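Local coordinates for catabolite control protein A (Lactococcus lactis, PDB 2O20), which probably acts as a global transcriptional regulator of carbon catabolite repression and activation, binding DNA as a member of the LacI family, at residues 66-71 and 124-129; 118-123 and 141-146; 169-174 and 323-328; 274-279 and 289-294. The protein carries 1 engineered substitution. All coordinates share one frame; numbering follows the deposited sequence.

How the contacts relate
Contacts 1 and 2 are buried and share strand 122-125, whose two edges pair with strand 65-70 and strand 145-148 in one parallel sheet. Their chemistry is backbone hydrogen bonding padded by aliphatic side chains, and they join directly through G67 N and G122 O. Contacts 3 and 4 sit at the antiparallel pair 289-291 and 324-326, where they meet through E324 O and N291 N and through R328 NH1 and N276 OD1. Contact 3 is at the surface and pairs polar side-chain tips on either side of I325; contact 4 is largely buried and mixes amide side chains, backbone and a water. Contacts 1 and 3 lie on opposite sides of the chain's centre, about 17 Å apart at their nearest atoms.

Contact 1: residues 66-71 and 124-129; sequences VGVILP and VYMGSS
G67 starts the pairing, its carbonyl O taking the N-H of V124 at 2.8 Å. One residue on, V68 sends CG1 to the methyl end of M126: CG1 and CE are only 3.5 Å apart, tighter than usual for two carbons. The V68 methyl gets there because CG1 stands anti to the backbone N (chi1 -174°), while the methionine, bent at chi3 (-90°), brings CE back beside strand 65-70; the two side chains cross obliquely. Helix 76-91 meets M126 as well, through F78 and T82. I69 bonds from both ends of its backbone, N to V124 O and O to M126 N, each at 3.0 Å. Its side chain lies on the other face of the sheet with Y125, whose hydroxyl bonds to E108. L70 adds a looser touch, CB to M126 CE at 4.2 Å. Past the strand, P71 packs by its ring, CD 3.6 Å from M126 O and CG 3.8 Å from G127 CA. The G127 backbone angles would jam any CB against the preceding carbonyl. This is an inner parallel strand pair of a Rossmann-like alpha/beta sheet, as in the periplasmic-binding-protein fold of LacI-family regulators.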
loop_
_atom_site.group_PDB
_atom_site.type_symbol
_atom_site.label_atom_id
_atom_site.label_comp_id
_atom_site.label_asym_id
_atom_site.label_seq_id
_atom_site.Cartn_x
_atom_site.Cartn_y
_atom_site.Cartn_z
ATOM N N VAL D 66 10.682 -7.949 19.076
ATOM C CA VAL D 66 10.209 -8.750 17.969
ATOM C C VAL D 66 10.751 -8.255 16.614
ATOM O O VAL D 66 10.591 -7.069 16.254
ATOM C CB VAL D 66 8.670 -8.877 17.966
ATOM C CG1 VAL D 66 8.228 -9.787 19.114
ATOM C CG2 VAL D 66 8.001 -7.538 18.117
ATOM N N GLY D 67 11.411 -9.177 15.916
ATOM C CA GLY D 67 11.879 -8.984 14.530
ATOM C C GLY D 67 10.805 -9.411 13.536
ATOM O O GLY D 67 10.302 -10.530 13.598
ATOM N N VAL D 68 10.485 -8.533 12.584
ATOM C CA VAL D 68 9.485 -8.843 11.533
ATOM C C VAL D 68 10.107 -8.648 10.162
ATOM O O VAL D 68 10.537 -7.548 9.811
ATOM C CB VAL D 68 8.219 -7.938 11.650
ATOM C CG1 VAL D 68 7.146 -8.357 10.655
ATOM C CG2 VAL D 68 7.666 -7.941 13.085
ATOM N N ILE D 69 10.108 -9.717 9.381
ATOM C CA ILE D 69 10.670 -9.734 8.038
ATOM C C ILE D 69 9.521 -9.848 7.068
ATOM O O ILE D 69 8.678 -10.728 7.221
ATOM C CB ILE D 69 11.593 -10.937 7.810
ATOM C CG1 ILE D 69 12.623 -10.985 8.924
ATOM C CG2 ILE D 69 12.250 -10.827 6.399
ATOM C CD1 ILE D 69 13.519 -12.154 8.914
ATOM N N LEU D 70 9.494 -8.945 6.087
ATOM C CA LEU D 70 8.476 -8.976 5.023
ATOM C C LEU D 70 9.143 -8.547 3.730
ATOM O O LEU D 70 10.162 -7.861 3.782
ATOM C CB LEU D 70 7.283 -8.045 5.348
ATOM C CG LEU D 70 7.535 -6.536 5.505
ATOM C CD1 LEU D 70 6.196 -5.727 5.369
ATOM C CD2 LEU D 70 8.199 -6.164 6.826
ATOM N N PRO D 71 8.630 -9.012 2.575
ATOM C CA PRO D 71 9.255 -8.610 1.301
ATOM C C PRO D 71 9.351 -7.083 1.143
ATOM O O PRO D 71 10.425 -6.538 0.887
ATOM C CB PRO D 71 8.304 -9.218 0.279
ATOM C CG PRO D 71 7.851 -10.439 0.941
ATOM C CD PRO D 71 7.590 -10.021 2.336
ATOM N N VAL D 124 8.662 -12.849 13.448
ATOM C CA VAL D 124 7.552 -13.117 12.539
ATOM C C VAL D 124 8.091 -13.041 11.110
ATOM O O VAL D 124 8.686 -12.038 10.727
ATOM C CB VAL D 124 6.428 -12.081 12.685
ATOM C CG1 VAL D 124 5.278 -12.371 11.700
ATOM C CG2 VAL D 124 5.921 -12.004 14.142
ATOM N N TYR D 125 7.894 -14.122 10.350
ATOM C CA TYR D 125 8.342 -14.193 8.961
ATOM C C TYR D 125 7.182 -14.180 7.981
ATOM O O TYR D 125 6.239 -14.948 8.113
ATOM C CB TYR D 125 9.130 -15.477 8.726
ATOM C CG TYR D 125 9.563 -15.663 7.287
ATOM C CD1 TYR D 125 10.768 -15.152 6.829
ATOM C CD2 TYR D 125 8.736 -16.324 6.371
ATOM C CE1 TYR D 125 11.149 -15.299 5.503
ATOM C CE2 TYR D 125 9.116 -16.476 5.027
ATOM C CZ TYR D 125 10.304 -15.964 4.602
ATOM O OH TYR D 125 10.679 -16.137 3.268
ATOM N N MET D 126 7.328 -13.343 6.958
ATOM C CA MET D 126 6.411 -13.249 5.837
ATOM C C MET D 126 7.277 -13.262 4.583
ATOM O O MET D 126 8.369 -12.723 4.583
ATOM C CB MET D 126 5.623 -11.931 5.900
ATOM C CG MET D 126 4.447 -11.876 6.851
ATOM S SD MET D 126 3.877 -10.151 7.017
ATOM C CE MET D 126 4.863 -9.636 8.391
ATOM N N GLY D 127 6.795 -13.905 3.528
ATOM C CA GLY D 127 7.541 -14.013 2.273
ATOM C C GLY D 127 7.077 -15.244 1.522
ATOM O O GLY D 127 6.277 -16.016 2.036
ATOM N N SER D 128 7.578 -15.441 0.308
ATOM C CA SER D 128 7.038 -16.491 -0.562
ATOM C C SER D 128 7.196 -17.871 0.064
ATOM O O SER D 128 6.283 -18.696 -0.026
ATOM C CB SER D 128 7.686 -16.437 -1.947
ATOM O OG SER D 128 9.101 -16.414 -1.855
ATOM N N SER D 129 8.346 -18.121 0.694
ATOM C CA SER D 129 8.532 -19.312 1.522
ATOM C C SER D 129 9.923 -19.372 2.146
ATOM O O SER D 129 10.876 -18.777 1.644
ATOM C CB SER D 129 8.315 -20.593 0.716
ATOM O OG SER D 129 9.134 -20.548 -0.431
#

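Contact 2: residues 118-123 and 141-146; sequences KQVDGI and SRTPVV
I123 and T143 meet at about a right angle, and the tight part of the contact gathers round the buried isoleucine. The T143 methyl, CG2, does the touching: it lies 4.0 Å from I123 CD1 and 3.9 Å from G122 CA, with V120 CG2 a little farther off. The hydroxyl faces other company. A chi1 of -35° sets OG1 beside the backbone N, from where it donates to S141 OG at 2.9 Å; S141 OG is bonded in turn to L138 O of its own helix, at the C-terminal end. From I123 onward the backbones close up, I123 N reaching P144 O at 2.9 Å and I123 O accepting V146 N at 3.0 Å, with V145 CA only 3.2 Å from that same oxygen. The pairing is parallel, and it completes the beta-alpha-beta unit of strand 122-125, helix 132-141 and strand 145-148. I123 also packs against L112 and F115 of helix 105-118, which ends in a Schellman motif with Q119 as C-prime residue. The more open side is that of D121 and P144, both partly exposed. Here P144 offers its ring carbons to a backbone oxygen, CD standing 3.4 Å from D121 O. The D121 side chain itself leaves the partner segment, its CB pointing away and OD2 bonding to T65 N, while L305 and L308 of helix 294-309 lie against P144.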
loop_
_atom_site.group_PDB
_atom_site.type_symbol
_atom_site.label_atom_id
_atom_site.label_comp_id
_atom_site.label_asym_id
_atom_site.label_seq_id
_atom_site.Cartn_x
_atom_site.Cartn_y
_atom_site.Cartn_z
ATOM N N LYS D 118 21.322 -8.744 17.269
ATOM C CA LYS D 118 20.594 -7.850 18.179
ATOM C C LYS D 118 19.903 -8.606 19.304
ATOM O O LYS D 118 19.385 -7.991 20.212
ATOM C CB LYS D 118 19.536 -7.045 17.445
ATOM C CG LYS D 118 20.046 -5.911 16.604
ATOM C CD LYS D 118 18.885 -5.307 15.837
ATOM C CE LYS D 118 19.339 -4.308 14.806
ATOM N NZ LYS D 118 18.278 -4.095 13.747
ATOM N N GLN D 119 19.894 -9.933 19.239
ATOM C CA GLN D 119 19.252 -10.766 20.249
ATOM C C GLN D 119 17.740 -10.459 20.346
ATOM O O GLN D 119 17.177 -10.284 21.444
ATOM C CB GLN D 119 19.940 -10.612 21.620
ATOM C CG GLN D 119 21.328 -11.249 21.731
ATOM C CD GLN D 119 22.046 -10.819 22.995
ATOM O OE1 GLN D 119 22.140 -11.577 23.958
ATOM N NE2 GLN D 119 22.505 -9.575 23.019
ATOM N N VAL D 120 17.080 -10.390 19.197
ATOM C CA VAL D 120 15.615 -10.343 19.222
ATOM C C VAL D 120 15.115 -11.607 19.939
ATOM O O VAL D 120 15.767 -12.687 19.935
ATOM C CB VAL D 120 14.960 -10.163 17.813
ATOM C CG1 VAL D 120 15.589 -8.992 17.058
ATOM C CG2 VAL D 120 15.007 -11.448 17.005
ATOM N N ASP D 121 13.965 -11.442 20.576
ATOM C CA ASP D 121 13.349 -12.459 21.405
ATOM C C ASP D 121 12.426 -13.386 20.600
ATOM O O ASP D 121 12.118 -14.500 21.028
ATOM C CB ASP D 121 12.597 -11.779 22.556
ATOM C CG ASP D 121 13.513 -10.962 23.441
ATOM O OD1 ASP D 121 14.212 -11.586 24.239
ATOM O OD2 ASP D 121 13.607 -9.714 23.306
ATOM N N GLY D 122 11.990 -12.917 19.437
ATOM C CA GLY D 122 11.082 -13.654 18.585
ATOM C C GLY D 122 10.997 -13.022 17.198
ATOM O O GLY D 122 11.268 -11.839 17.041
ATOM N N ILE D 123 10.658 -13.842 16.205
ATOM C CA ILE D 123 10.610 -13.445 14.784
ATOM C C ILE D 123 9.248 -13.800 14.163
ATOM O O ILE D 123 8.761 -14.909 14.318
ATOM C CB ILE D 123 11.787 -14.136 13.968
ATOM C CG1 ILE D 123 13.129 -13.583 14.434
ATOM C CG2 ILE D 123 11.669 -13.894 12.482
ATOM C CD1 ILE D 123 14.335 -14.415 14.055
ATOM N N SER D 141 19.776 -20.657 15.217
ATOM C CA SER D 141 19.493 -19.496 16.074
ATOM C C SER D 141 18.692 -19.842 17.321
ATOM O O SER D 141 18.847 -19.185 18.343
ATOM C CB SER D 141 18.739 -18.408 15.292
ATOM O OG SER D 141 17.370 -18.712 15.114
ATOM N N ARG D 142 17.824 -20.849 17.221
ATOM C CA ARG D 142 16.900 -21.257 18.302
ATOM C C ARG D 142 15.824 -20.204 18.710
ATOM O O ARG D 142 15.108 -20.381 19.689
ATOM C CB ARG D 142 17.677 -21.713 19.528
ATOM C CG ARG D 142 18.352 -23.063 19.342
ATOM C CD ARG D 142 18.597 -23.742 20.696
ATOM N NE ARG D 142 18.387 -25.189 20.630
ATOM C CZ ARG D 142 17.195 -25.778 20.511
ATOM N NH1 ARG D 142 16.075 -25.058 20.416
ATOM N NH2 ARG D 142 17.124 -27.102 20.465
ATOM N N THR D 143 15.694 -19.142 17.930
ATOM C CA THR D 143 14.730 -18.081 18.221
ATOM C C THR D 143 13.299 -18.584 18.007
ATOM O O THR D 143 13.022 -19.213 16.994
ATOM C CB THR D 143 14.916 -16.897 17.252
ATOM O OG1 THR D 143 16.306 -16.722 16.933
ATOM C CG2 THR D 143 14.336 -15.626 17.838
ATOM N N PRO D 144 12.374 -18.278 18.929
ATOM C CA PRO D 144 10.963 -18.474 18.574
ATOM C C PRO D 144 10.571 -17.727 17.277
ATOM O O PRO D 144 10.959 -16.581 17.074
ATOM C CB PRO D 144 10.220 -17.912 19.796
ATOM C CG PRO D 144 11.181 -18.019 20.891
ATOM C CD PRO D 144 12.516 -17.778 20.306
ATOM N N VAL D 145 9.869 -18.428 16.392
ATOM C CA VAL D 145 9.473 -17.893 15.080
ATOM C C VAL D 145 8.072 -18.405 14.707
ATOM O O VAL D 145 7.699 -19.551 15.035
ATOM C CB VAL D 145 10.532 -18.269 13.986
ATOM C CG1 VAL D 145 10.831 -19.739 14.031
ATOM C CG2 VAL D 145 10.090 -17.876 12.593
ATOM N N VAL D 146 7.283 -17.532 14.097
ATOM C CA VAL D 146 5.982 -17.886 13.533
ATOM C C VAL D 146 5.954 -17.390 12.065
ATOM O O VAL D 146 6.362 -16.270 11.783
ATOM C CB VAL D 146 4.832 -17.241 14.307
ATOM C CG1 VAL D 146 3.459 -17.721 13.751
ATOM C CG2 VAL D 146 4.963 -17.569 15.805
#

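Contact 3: residues 169-174 and 323-328; sequences YQSTKK and HEIFSR
Helix 164-177 lies on the two-stranded antiparallel ribbon 289-291/324-326, and Q170, S171 and K174 make its contact with H323, I325 and S327. The axes of the short segments are 10.0 Å apart and run 36° from parallel. At one end Q170 and H323 reach for each other tip to tip. H323 NE2 donates to Q170 OE1 at 2.9 Å; the amide and imidazole planes are turned 51° apart, and the oxygen sits at the ring's edge, tilted somewhat out of its plane. In the middle I325 points from the strand toward the helix. Its CD1 touches Q170 CB at 3.9 Å and S171 OG at 4.0 Å, the latter a van der Waals contact of the methyl with the hydroxyl oxygen, which is hydrogen-bonded one helical turn back to A167 O. The other branch, CG2, comes 4.2 Å from K174 CD as the two side chains slide past each other in opposite directions. The lysine runs extended as far as CE, then bends at chi4 (72°), bringing NZ within 2.9 Å of S327 OG, to which it donates. Polar bonds at both ends thus flank an apolar middle. V290 of the neighbouring strand touches H323, I325 and S171. Ribbon 289-291/324-326 belongs to the chain crossings between the two subdomains, as in the periplasmic-binding-protein fold of LacI-family regulators, and helix 164-177 packs against it.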
loop_
_atom_site.group_PDB
_atom_site.type_symbol
_atom_site.label_atom_id
_atom_site.label_comp_id
_atom_site.label_asym_id
_atom_site.label_seq_id
_atom_site.Cartn_x
_atom_site.Cartn_y
_atom_site.Cartn_z
ATOM N N TYR D 169 -10.423 -24.182 -4.600
ATOM C CA TYR D 169 -11.578 -24.990 -5.016
ATOM C C TYR D 169 -12.837 -24.133 -5.215
ATOM O O TYR D 169 -13.443 -24.203 -6.274
ATOM C CB TYR D 169 -11.859 -26.126 -4.000
ATOM C CG TYR D 169 -13.114 -26.923 -4.291
ATOM C CD1 TYR D 169 -13.112 -27.952 -5.238
ATOM C CD2 TYR D 169 -14.308 -26.645 -3.618
ATOM C CE1 TYR D 169 -14.266 -28.690 -5.502
ATOM C CE2 TYR D 169 -15.461 -27.377 -3.852
ATOM C CZ TYR D 169 -15.443 -28.394 -4.809
ATOM O OH TYR D 169 -16.592 -29.111 -5.045
ATOM N N GLN D 170 -13.199 -23.313 -4.221
ATOM C CA GLN D 170 -14.408 -22.462 -4.291
ATOM C C GLN D 170 -14.289 -21.411 -5.429
ATOM O O GLN D 170 -15.252 -21.143 -6.128
ATOM C CB GLN D 170 -14.651 -21.734 -2.972
ATOM C CG GLN D 170 -15.122 -22.627 -1.829
ATOM C CD GLN D 170 -14.958 -21.966 -0.478
ATOM O OE1 GLN D 170 -14.331 -20.913 -0.361
ATOM N NE2 GLN D 170 -15.512 -22.598 0.563
ATOM N N SER D 171 -13.097 -20.837 -5.608
ATOM C CA SER D 171 -12.856 -19.867 -6.674
ATOM C C SER D 171 -13.047 -20.487 -8.072
ATOM O O SER D 171 -13.728 -19.913 -8.966
ATOM C CB SER D 171 -11.424 -19.282 -6.549
ATOM O OG SER D 171 -11.286 -18.559 -5.361
ATOM N N THR D 172 -12.417 -21.640 -8.279
ATOM C CA THR D 172 -12.511 -22.352 -9.560
ATOM C C THR D 172 -13.970 -22.766 -9.839
ATOM O O THR D 172 -14.470 -22.541 -10.931
ATOM C CB THR D 172 -11.559 -23.560 -9.589
ATOM O OG1 THR D 172 -10.230 -23.119 -9.257
ATOM C CG2 THR D 172 -11.586 -24.279 -10.959
ATOM N N LYS D 173 -14.659 -23.324 -8.833
ATOM C CA LYS D 173 -16.063 -23.715 -8.980
ATOM C C LYS D 173 -16.993 -22.555 -9.327
ATOM O O LYS D 173 -17.923 -22.708 -10.097
ATOM C CB LYS D 173 -16.550 -24.404 -7.679
ATOM C CG LYS D 173 -17.824 -25.172 -7.804
ATOM C CD LYS D 173 -18.158 -25.899 -6.470
ATOM C CE LYS D 173 -19.319 -26.845 -6.624
ATOM N NZ LYS D 173 -19.468 -27.648 -5.381
ATOM N N LYS D 174 -16.736 -21.376 -8.767
ATOM C CA LYS D 174 -17.502 -20.196 -9.102
ATOM C C LYS D 174 -17.409 -19.857 -10.601
ATOM O O LYS D 174 -18.396 -19.476 -11.227
ATOM C CB LYS D 174 -17.006 -19.018 -8.253
ATOM C CG LYS D 174 -17.766 -17.742 -8.466
ATOM C CD LYS D 174 -17.472 -16.724 -7.374
ATOM C CE LYS D 174 -18.014 -15.388 -7.740
ATOM N NZ LYS D 174 -19.496 -15.364 -7.666
ATOM N N HIS D 323 -12.030 -17.848 5.622
ATOM C CA HIS D 323 -12.059 -16.829 4.554
ATOM C C HIS D 323 -13.477 -16.803 3.958
ATOM O O HIS D 323 -14.293 -17.669 4.254
ATOM C CB HIS D 323 -11.068 -17.195 3.445
ATOM C CG HIS D 323 -11.440 -18.431 2.691
ATOM N ND1 HIS D 323 -11.142 -19.697 3.155
ATOM C CD2 HIS D 323 -12.133 -18.604 1.538
ATOM C CE1 HIS D 323 -11.594 -20.592 2.295
ATOM N NE2 HIS D 323 -12.225 -19.956 1.321
ATOM N N GLU D 324 -13.745 -15.824 3.103
ATOM C CA GLU D 324 -15.003 -15.712 2.345
ATOM C C GLU D 324 -14.639 -15.338 0.908
ATOM O O GLU D 324 -13.478 -15.050 0.633
ATOM C CB GLU D 324 -15.873 -14.581 2.909
ATOM C CG GLU D 324 -16.168 -14.653 4.378
ATOM C CD GLU D 324 -15.959 -13.304 5.042
ATOM O OE1 GLU D 324 -14.768 -12.933 5.254
ATOM O OE2 GLU D 324 -16.974 -12.615 5.339
ATOM N N ILE D 325 -15.633 -15.345 0.008
ATOM C CA ILE D 325 -15.485 -14.770 -1.350
ATOM C C ILE D 325 -16.438 -13.599 -1.435
ATOM O O ILE D 325 -17.625 -13.717 -1.091
ATOM C CB ILE D 325 -15.764 -15.803 -2.449
ATOM C CG1 ILE D 325 -14.668 -16.879 -2.431
ATOM C CG2 ILE D 325 -15.873 -15.140 -3.836
ATOM C CD1 ILE D 325 -14.721 -17.881 -3.532
ATOM N N PHE D 326 -15.903 -12.441 -1.819
ATOM C CA PHE D 326 -16.709 -11.260 -2.084
ATOM C C PHE D 326 -16.929 -11.078 -3.580
ATOM O O PHE D 326 -15.969 -10.816 -4.316
ATOM C CB PHE D 326 -16.011 -10.012 -1.530
ATOM C CG PHE D 326 -15.899 -9.977 -0.018
ATOM C CD1 PHE D 326 -16.741 -10.737 0.800
ATOM C CD2 PHE D 326 -14.997 -9.130 0.578
ATOM C CE1 PHE D 326 -16.609 -10.689 2.181
ATOM C CE2 PHE D 326 -14.879 -9.059 1.962
ATOM C CZ PHE D 326 -15.690 -9.836 2.758
ATOM N N SER D 327 -18.183 -11.185 -4.019
ATOM C CA SER D 327 -18.512 -11.100 -5.451
ATOM C C SER D 327 -18.683 -9.653 -5.860
ATOM O O SER D 327 -19.479 -8.928 -5.258
ATOM C CB SER D 327 -19.782 -11.900 -5.769
ATOM O OG SER D 327 -19.537 -13.281 -5.602
ATOM N N ARG D 328 -17.932 -9.231 -6.878
ATOM C CA ARG D 328 -17.965 -7.847 -7.344
ATOM C C ARG D 328 -18.132 -7.860 -8.883
ATOM O O ARG D 328 -18.720 -8.798 -9.434
ATOM C CB ARG D 328 -16.739 -7.073 -6.821
ATOM C CG ARG D 328 -16.669 -6.969 -5.282
ATOM C CD ARG D 328 -15.553 -6.038 -4.820
ATOM N NE ARG D 328 -15.398 -6.032 -3.370
ATOM C CZ ARG D 328 -14.276 -6.328 -2.718
ATOM N NH1 ARG D 328 -13.168 -6.687 -3.374
ATOM N NH2 ARG D 328 -14.278 -6.288 -1.395
#

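Contact 4: residues 274-279 and 289-294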
loop_
_atom_site.group_PDB
_atom_site.type_symbol
_atom_site.label_atom_id
_atom_site.label_comp_id
_atom_site.label_asym_id
_atom_site.label_seq_id
_atom_site.Cartn_x
_atom_site.Cartn_y
_atom_site.Cartn_z
ATOM N N GLY D 274 -6.952 -13.169 -4.917
ATOM C CA GLY D 274 -6.572 -14.056 -3.852
ATOM C C GLY D 274 -6.709 -13.629 -2.395
ATOM O O GLY D 274 -6.743 -14.517 -1.533
ATOM N N ALA D 275 -6.767 -12.331 -2.083
ATOM C CA ALA D 275 -6.798 -11.881 -0.658
ATOM C C ALA D 275 -7.658 -10.673 -0.249
ATOM O O ALA D 275 -7.963 -10.494 0.955
ATOM C CB ALA D 275 -5.341 -11.664 -0.138
ATOM N N ASN D 276 -8.064 -9.851 -1.209
ATOM C CA ASN D 276 -8.801 -8.622 -0.937
ATOM C C ASN D 276 -8.022 -7.653 -0.038
ATOM O O ASN D 276 -8.586 -7.074 0.899
ATOM C CB ASN D 276 -10.143 -8.943 -0.271
ATOM C CG ASN D 276 -11.130 -7.837 -0.408
ATOM O OD1 ASN D 276 -11.190 -7.187 -1.448
ATOM N ND2 ASN D 276 -11.901 -7.593 0.644
ATOM N N SER D 277 -6.714 -7.547 -0.259
ATOM C CA SER D 277 -5.880 -6.552 0.401
ATOM C C SER D 277 -6.375 -5.123 0.110
ATOM O O SER D 277 -7.187 -4.920 -0.816
ATOM C CB SER D 277 -4.406 -6.735 -0.026
ATOM O OG SER D 277 -4.196 -6.440 -1.396
ATOM N N PRO D 278 -5.895 -4.134 0.885
ATOM C CA PRO D 278 -6.380 -2.767 0.701
ATOM C C PRO D 278 -6.391 -2.173 -0.710
ATOM O O PRO D 278 -7.349 -1.475 -1.035
ATOM C CB PRO D 278 -5.544 -1.948 1.697
ATOM C CG PRO D 278 -5.185 -2.947 2.767
ATOM C CD PRO D 278 -5.013 -4.247 2.069
ATOM N N ILE D 279 -5.424 -2.502 -1.569
ATOM C CA ILE D 279 -5.460 -1.961 -2.943
ATOM C C ILE D 279 -6.683 -2.349 -3.778
ATOM O O ILE D 279 -7.031 -1.617 -4.713
ATOM C CB ILE D 279 -4.193 -2.313 -3.784
ATOM C CG1 ILE D 279 -3.918 -3.829 -3.850
ATOM C CG2 ILE D 279 -3.039 -1.497 -3.304
ATOM C CD1 ILE D 279 -3.054 -4.253 -5.069
ATOM N N SER D 289 -12.912 -11.218 -5.212
ATOM C CA SER D 289 -11.735 -11.754 -4.501
ATOM C C SER D 289 -12.118 -12.687 -3.343
ATOM O O SER D 289 -13.106 -12.461 -2.661
ATOM C CB SER D 289 -10.879 -10.589 -3.942
ATOM O OG SER D 289 -9.575 -10.994 -3.604
ATOM N N VAL D 290 -11.293 -13.706 -3.117
ATOM C CA VAL D 290 -11.187 -14.323 -1.798
ATOM C C VAL D 290 -10.787 -13.221 -0.795
ATOM O O VAL D 290 -9.826 -12.458 -1.030
ATOM C CB VAL D 290 -10.121 -15.465 -1.794
ATOM C CG1 VAL D 290 -9.785 -15.951 -0.376
ATOM C CG2 VAL D 290 -10.567 -16.612 -2.698
ATOM N N ASN D 291 -11.547 -13.106 0.298
ATOM C CA ASN D 291 -11.200 -12.226 1.415
ATOM C C ASN D 291 -10.434 -13.013 2.496
ATOM O O ASN D 291 -11.008 -13.906 3.153
ATOM C CB ASN D 291 -12.461 -11.592 2.015
ATOM C CG ASN D 291 -12.145 -10.515 3.063
ATOM O OD1 ASN D 291 -11.560 -9.479 2.758
ATOM N ND2 ASN D 291 -12.542 -10.762 4.300
ATOM N N GLN D 292 -9.152 -12.696 2.664
ATOM C CA GLN D 292 -8.366 -13.225 3.775
ATOM C C GLN D 292 -8.429 -12.217 4.913
ATOM O O GLN D 292 -8.413 -10.995 4.672
ATOM C CB GLN D 292 -6.914 -13.459 3.375
ATOM C CG GLN D 292 -6.727 -14.483 2.241
ATOM C CD GLN D 292 -5.243 -14.794 2.013
ATOM O OE1 GLN D 292 -4.462 -14.773 2.947
ATOM N NE2 GLN D 292 -4.859 -15.056 0.773
ATOM N N PRO D 293 -8.499 -12.713 6.160
ATOM C CA PRO D 293 -8.566 -11.843 7.344
ATOM C C PRO D 293 -7.164 -11.371 7.735
ATOM O O PRO D 293 -6.576 -11.832 8.715
ATOM C CB PRO D 293 -9.229 -12.754 8.377
ATOM C CG PRO D 293 -8.618 -14.101 8.045
ATOM C CD PRO D 293 -8.533 -14.140 6.538
ATOM N N LEU D 294 -6.630 -10.426 6.952
ATOM C CA LEU D 294 -5.217 -10.056 7.035
ATOM C C LEU D 294 -4.773 -9.498 8.406
ATOM O O LEU D 294 -3.753 -9.907 8.939
ATOM C CB LEU D 294 -4.896 -9.061 5.937
ATOM C CG LEU D 294 -5.034 -9.532 4.461
ATOM C CD1 LEU D 294 -4.548 -8.412 3.584
ATOM C CD2 LEU D 294 -4.269 -10.791 4.184
HETATM O O HOH W 1 -8.489 -8.527 3.379
#
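N276 holds its amide 68° from the plane of the N291 amide, and its ND2 points a hydrogen at N291 OD1, 2.9 Å away. The bond is nearly straight (168° at the hydrogen) and lies in the N276 amide plane, but is tilted from the carbonyl plane of N291. CG is anti to the backbone N in both residues. Q292 turns its amide the other way: NE2 reaches G274 O at 3.0 Å, in its own amide plane yet approaching from above the plane of that carbonyl. The same nitrogen is 3.5 Å from A275 CB, so the extended glutamine runs across both residues. Its backbone N also bonds to A275 O at 3.0 Å. V290 sets its CB against G274 O from the strand side. Farther along, L294 CD1 touches S277 CA at 3.9 Å, while S277 OG turns to D248. After strand 289-291 the chain passes through an inverse gamma turn centred on P293, the N-cap residue of helix 294-309, in a crossover between the two subdomains of the periplasmic-binding-protein fold. A water lies within hydrogen-bonding distance of N276 O (2.9 Å) and Q292 O (2.8 Å); with further acceptors near, it probably shares its protons among them. N276 OD1 is gripped by T280 OG1 and R328 NH1, and N291 ND2 passes the chain on to E324. Both ends of each asparagine amide are therefore engaged, and the arginine's charge on OD1 would probably polarise the N276 amide and strengthen ND2 as a donor to N291.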